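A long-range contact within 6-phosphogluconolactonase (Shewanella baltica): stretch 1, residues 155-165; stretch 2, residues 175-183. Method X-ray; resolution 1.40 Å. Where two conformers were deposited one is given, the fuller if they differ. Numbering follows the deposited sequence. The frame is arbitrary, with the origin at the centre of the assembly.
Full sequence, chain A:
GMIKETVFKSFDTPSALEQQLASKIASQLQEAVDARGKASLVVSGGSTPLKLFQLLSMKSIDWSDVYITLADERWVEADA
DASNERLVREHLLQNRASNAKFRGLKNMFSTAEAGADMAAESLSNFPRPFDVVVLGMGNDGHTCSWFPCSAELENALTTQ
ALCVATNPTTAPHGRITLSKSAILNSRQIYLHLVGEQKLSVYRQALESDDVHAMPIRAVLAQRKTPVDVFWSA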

# COMPACT_ATOMS: atom_id res chain seq x y z
N ASN A 155 16.16 7.78 3.57
CA ASN A 155 16.33 6.42 3.97
C ASN A 155 15.21 5.52 3.38
O ASN A 155 15.50 4.46 2.83
CB ASN A 155 16.44 6.25 5.48
CG ASN A 155 16.93 4.87 5.86
OD1 ASN A 155 17.83 4.34 5.19
ND2 ASN A 155 16.37 4.30 6.90
N ALA A 156 13.99 5.91 3.56
CA ALA A 156 12.89 5.11 2.99
C ALA A 156 13.06 4.91 1.50
O ALA A 156 12.75 3.84 0.98
CB ALA A 156 11.56 5.73 3.32
N LEU A 157 13.51 5.95 0.80
CA LEU A 157 13.64 5.93 -0.67
C LEU A 157 14.84 5.16 -1.18
O LEU A 157 14.91 4.83 -2.36
CB LEU A 157 13.64 7.37 -1.23
CG LEU A 157 12.37 8.17 -0.96
CD1 LEU A 157 12.58 9.56 -1.50
CD2 LEU A 157 11.12 7.45 -1.59
N THR A 158 15.85 4.94 -0.31
CA THR A 158 17.11 4.36 -0.76
C THR A 158 17.64 3.10 -0.03
O THR A 158 18.54 2.40 -0.58
CB THR A 158 18.22 5.45 -0.79
OG1 THR A 158 18.43 5.93 0.54
CG2 THR A 158 17.83 6.61 -1.73
N THR A 159 17.04 2.75 1.09
CA THR A 159 17.41 1.56 1.83
C THR A 159 17.13 0.30 1.05
O THR A 159 16.21 0.27 0.20
CB THR A 159 16.74 1.51 3.18
OG1 THR A 159 17.34 0.46 3.96
CG2 THR A 159 15.21 1.21 3.07
N GLN A 160 17.93 -0.73 1.31
CA GLN A 160 17.57 -2.08 0.87
C GLN A 160 16.83 -2.87 1.89
O GLN A 160 16.34 -3.97 1.57
CB GLN A 160 18.85 -2.83 0.43
CG GLN A 160 19.54 -2.24 -0.80
CD GLN A 160 18.67 -2.42 -2.04
OE1 GLN A 160 18.31 -1.46 -2.69
NE2 GLN A 160 18.22 -3.63 -2.25
N ALA A 161 16.66 -2.35 3.12
CA ALA A 161 15.84 -3.04 4.10
C ALA A 161 14.38 -3.03 3.66
O ALA A 161 13.95 -2.11 2.97
CB ALA A 161 15.94 -2.39 5.48
N LEU A 162 13.63 -4.02 4.06
CA LEU A 162 12.23 -4.09 3.66
C LEU A 162 11.35 -3.03 4.30
O LEU A 162 10.35 -2.63 3.72
CB LEU A 162 11.65 -5.49 3.93
CG LEU A 162 12.20 -6.60 3.01
CD1 LEU A 162 11.56 -7.90 3.57
CD2 LEU A 162 11.83 -6.42 1.52
N CYS A 163 11.69 -2.62 5.53
CA CYS A 163 10.90 -1.58 6.20
C CYS A 163 11.79 -0.77 7.13
O CYS A 163 12.83 -1.24 7.61
CB CYS A 163 9.70 -2.14 6.88
SG CYS A 163 10.02 -3.45 8.01
N VAL A 164 11.37 0.47 7.31
CA VAL A 164 12.10 1.43 8.12
C VAL A 164 11.14 2.29 8.88
O VAL A 164 9.96 2.40 8.52
CB VAL A 164 13.04 2.31 7.33
CG1 VAL A 164 14.12 1.47 6.61
CG2 VAL A 164 12.30 3.23 6.38
N ALA A 165 11.65 2.94 9.93
CA ALA A 165 10.83 3.87 10.68
C ALA A 165 10.84 5.21 10.03
O ALA A 165 11.83 5.67 9.47
CB ALA A 165 11.35 4.02 12.17
N ARG A 175 5.86 5.98 12.63
CA ARG A 175 5.45 5.10 11.55
C ARG A 175 6.52 4.06 11.27
O ARG A 175 7.73 4.30 11.42
CB ARG A 175 5.21 5.88 10.24
CG ARG A 175 4.35 7.15 10.36
CD ARG A 175 2.99 6.79 10.84
NE ARG A 175 2.08 7.93 10.89
CZ ARG A 175 1.21 8.25 9.92
NH1 ARG A 175 1.17 7.55 8.78
NH2 ARG A 175 0.37 9.28 10.10
N ILE A 176 6.04 2.92 10.81
CA ILE A 176 6.88 1.98 10.10
C ILE A 176 6.35 1.99 8.67
O ILE A 176 5.15 2.15 8.44
CB ILE A 176 6.82 0.62 10.77
CG1 ILE A 176 7.75 -0.37 10.11
CG2 ILE A 176 5.41 0.08 10.82
CD1 ILE A 176 8.27 -1.38 11.14
N THR A 177 7.25 1.87 7.73
CA THR A 177 6.86 1.82 6.33
C THR A 177 7.64 0.77 5.59
O THR A 177 8.86 0.62 5.79
CB THR A 177 7.06 3.21 5.68
OG1 THR A 177 6.42 3.24 4.38
CG2 THR A 177 8.53 3.60 5.51
N LEU A 178 7.01 0.16 4.61
CA LEU A 178 7.80 -0.56 3.62
C LEU A 178 8.63 0.46 2.86
O LEU A 178 8.25 1.58 2.63
CB LEU A 178 6.91 -1.41 2.67
CG LEU A 178 6.07 -2.51 3.28
CD1 LEU A 178 5.47 -3.45 2.16
CD2 LEU A 178 6.77 -3.32 4.36
N SER A 179 9.81 0.03 2.43
CA SER A 179 10.73 0.86 1.68
C SER A 179 10.35 0.96 0.21
O SER A 179 9.58 0.16 -0.28
CB SER A 179 12.14 0.28 1.75
OG SER A 179 12.18 -1.04 1.23
N LYS A 180 10.88 1.97 -0.46
CA LYS A 180 10.72 2.04 -1.91
C LYS A 180 11.23 0.78 -2.58
O LYS A 180 10.56 0.20 -3.48
CB LYS A 180 11.40 3.28 -2.47
CG LYS A 180 11.17 3.50 -3.96
CD LYS A 180 12.26 4.41 -4.55
CE LYS A 180 13.53 3.66 -4.86
NZ LYS A 180 14.61 4.61 -5.28
N SER A 181 12.41 0.31 -2.21
CA SER A 181 12.94 -0.88 -2.85
C SER A 181 11.98 -2.06 -2.70
O SER A 181 11.77 -2.84 -3.66
CB SER A 181 14.35 -1.21 -2.34
OG SER A 181 14.34 -1.42 -0.98
N ALA A 182 11.37 -2.20 -1.53
CA ALA A 182 10.38 -3.28 -1.30
C ALA A 182 9.13 -3.08 -2.16
O ALA A 182 8.63 -4.02 -2.80
CB ALA A 182 9.96 -3.34 0.19
N ILE A 183 8.59 -1.87 -2.16
CA ILE A 183 7.31 -1.56 -2.89
C ILE A 183 7.51 -1.73 -4.37
O ILE A 183 6.61 -2.24 -5.06
CB ILE A 183 6.82 -0.15 -2.52
CG1 ILE A 183 6.29 -0.09 -1.10
CG2 ILE A 183 5.76 0.45 -3.52
CD1 ILE A 183 4.99 -0.90 -0.79
O HOH W 1 14.28 1.95 -0.67
O HOH W 2 13.77 -3.89 0.14

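The two stretches run against each other in order: the strand that closes the first, 163-165, pairs with the strand that opens the second, 175-178, and the helix end and loop before the one meet the turn and helix after the other. The strands are antiparallel, their directions 154° apart and their axes 4.6 Å apart at closest. Val-164 and Thr-177 form the hydrogen-bonded pair, with Val-164 N to Thr-177 O and Thr-177 N to Val-164 O both at 2.9 Å. Cys-163 with Leu-178 and Ala-165 with Ile-176 are non-hydrogen-bonded pairs, so their alpha carbons come closer, to 4.2 and 4.4 Å. There CA-H groups face carbonyls instead, as in Cys-163 CA to Thr-177 O at 3.0 Å and Ala-165 CA to Arg-175 O at 3.2 Å.

Beyond the strand the backbone pairing carries on. Ser-179 N donates to Leu-162 O at 3.0 Å, and Lys-180 N, in the first turn of its helix, donates to Ala-156 O at 3.0 Å with a nearly straight N-H...O angle of 168°. The first-turn amides of a helix lack partners within it, and here a carbonyl from the other stretch supplies one. Water 1 serves the next amide, accepting from Ser-181 N at 2.9 Å while donating to Ala-156 O at 2.9 Å and Thr-159 O at 2.7 Å.

Two serines add side-chain hydrogen bonds at this junction. Ser-179 is the N-cap: its OG accepts from Ala-182 N at 3.1 Å and gives its own proton to Ala-161 O at 2.7 Å. The rule is economical: one hydroxyl both caps the helix and ties it to the loop. Ser-181 OG likewise donates to Thr-159 O at 2.8 Å, and it accepts from water 2 at 2.8 Å, a water that also donates to Gln-160 O at 2.9 Å. Lys-180 extends its side chain to the end of the first stretch's helix, where its NZ makes a weak hydrogen bond to Leu-157 O at 2.9 Å.

Apolar contacts accompany these bonds. Thr-159 turns its methyl to the capping serine, CG2 lying 3.5 Å from Ser-179 CB, and Leu-162 CD2 rests 3.8 Å from Ala-182 CB. On the sheet, Val-164 and Thr-177 share a face and touch through their CG2 atoms at 3.9 Å. Although the side chains of Cys-163 and Leu-178 diverge, Cys-163 CB still lies 4.0 Å from Leu-178 CD2, and Cys-163 SG meets Ile-176 CD1 at 4.1 Å.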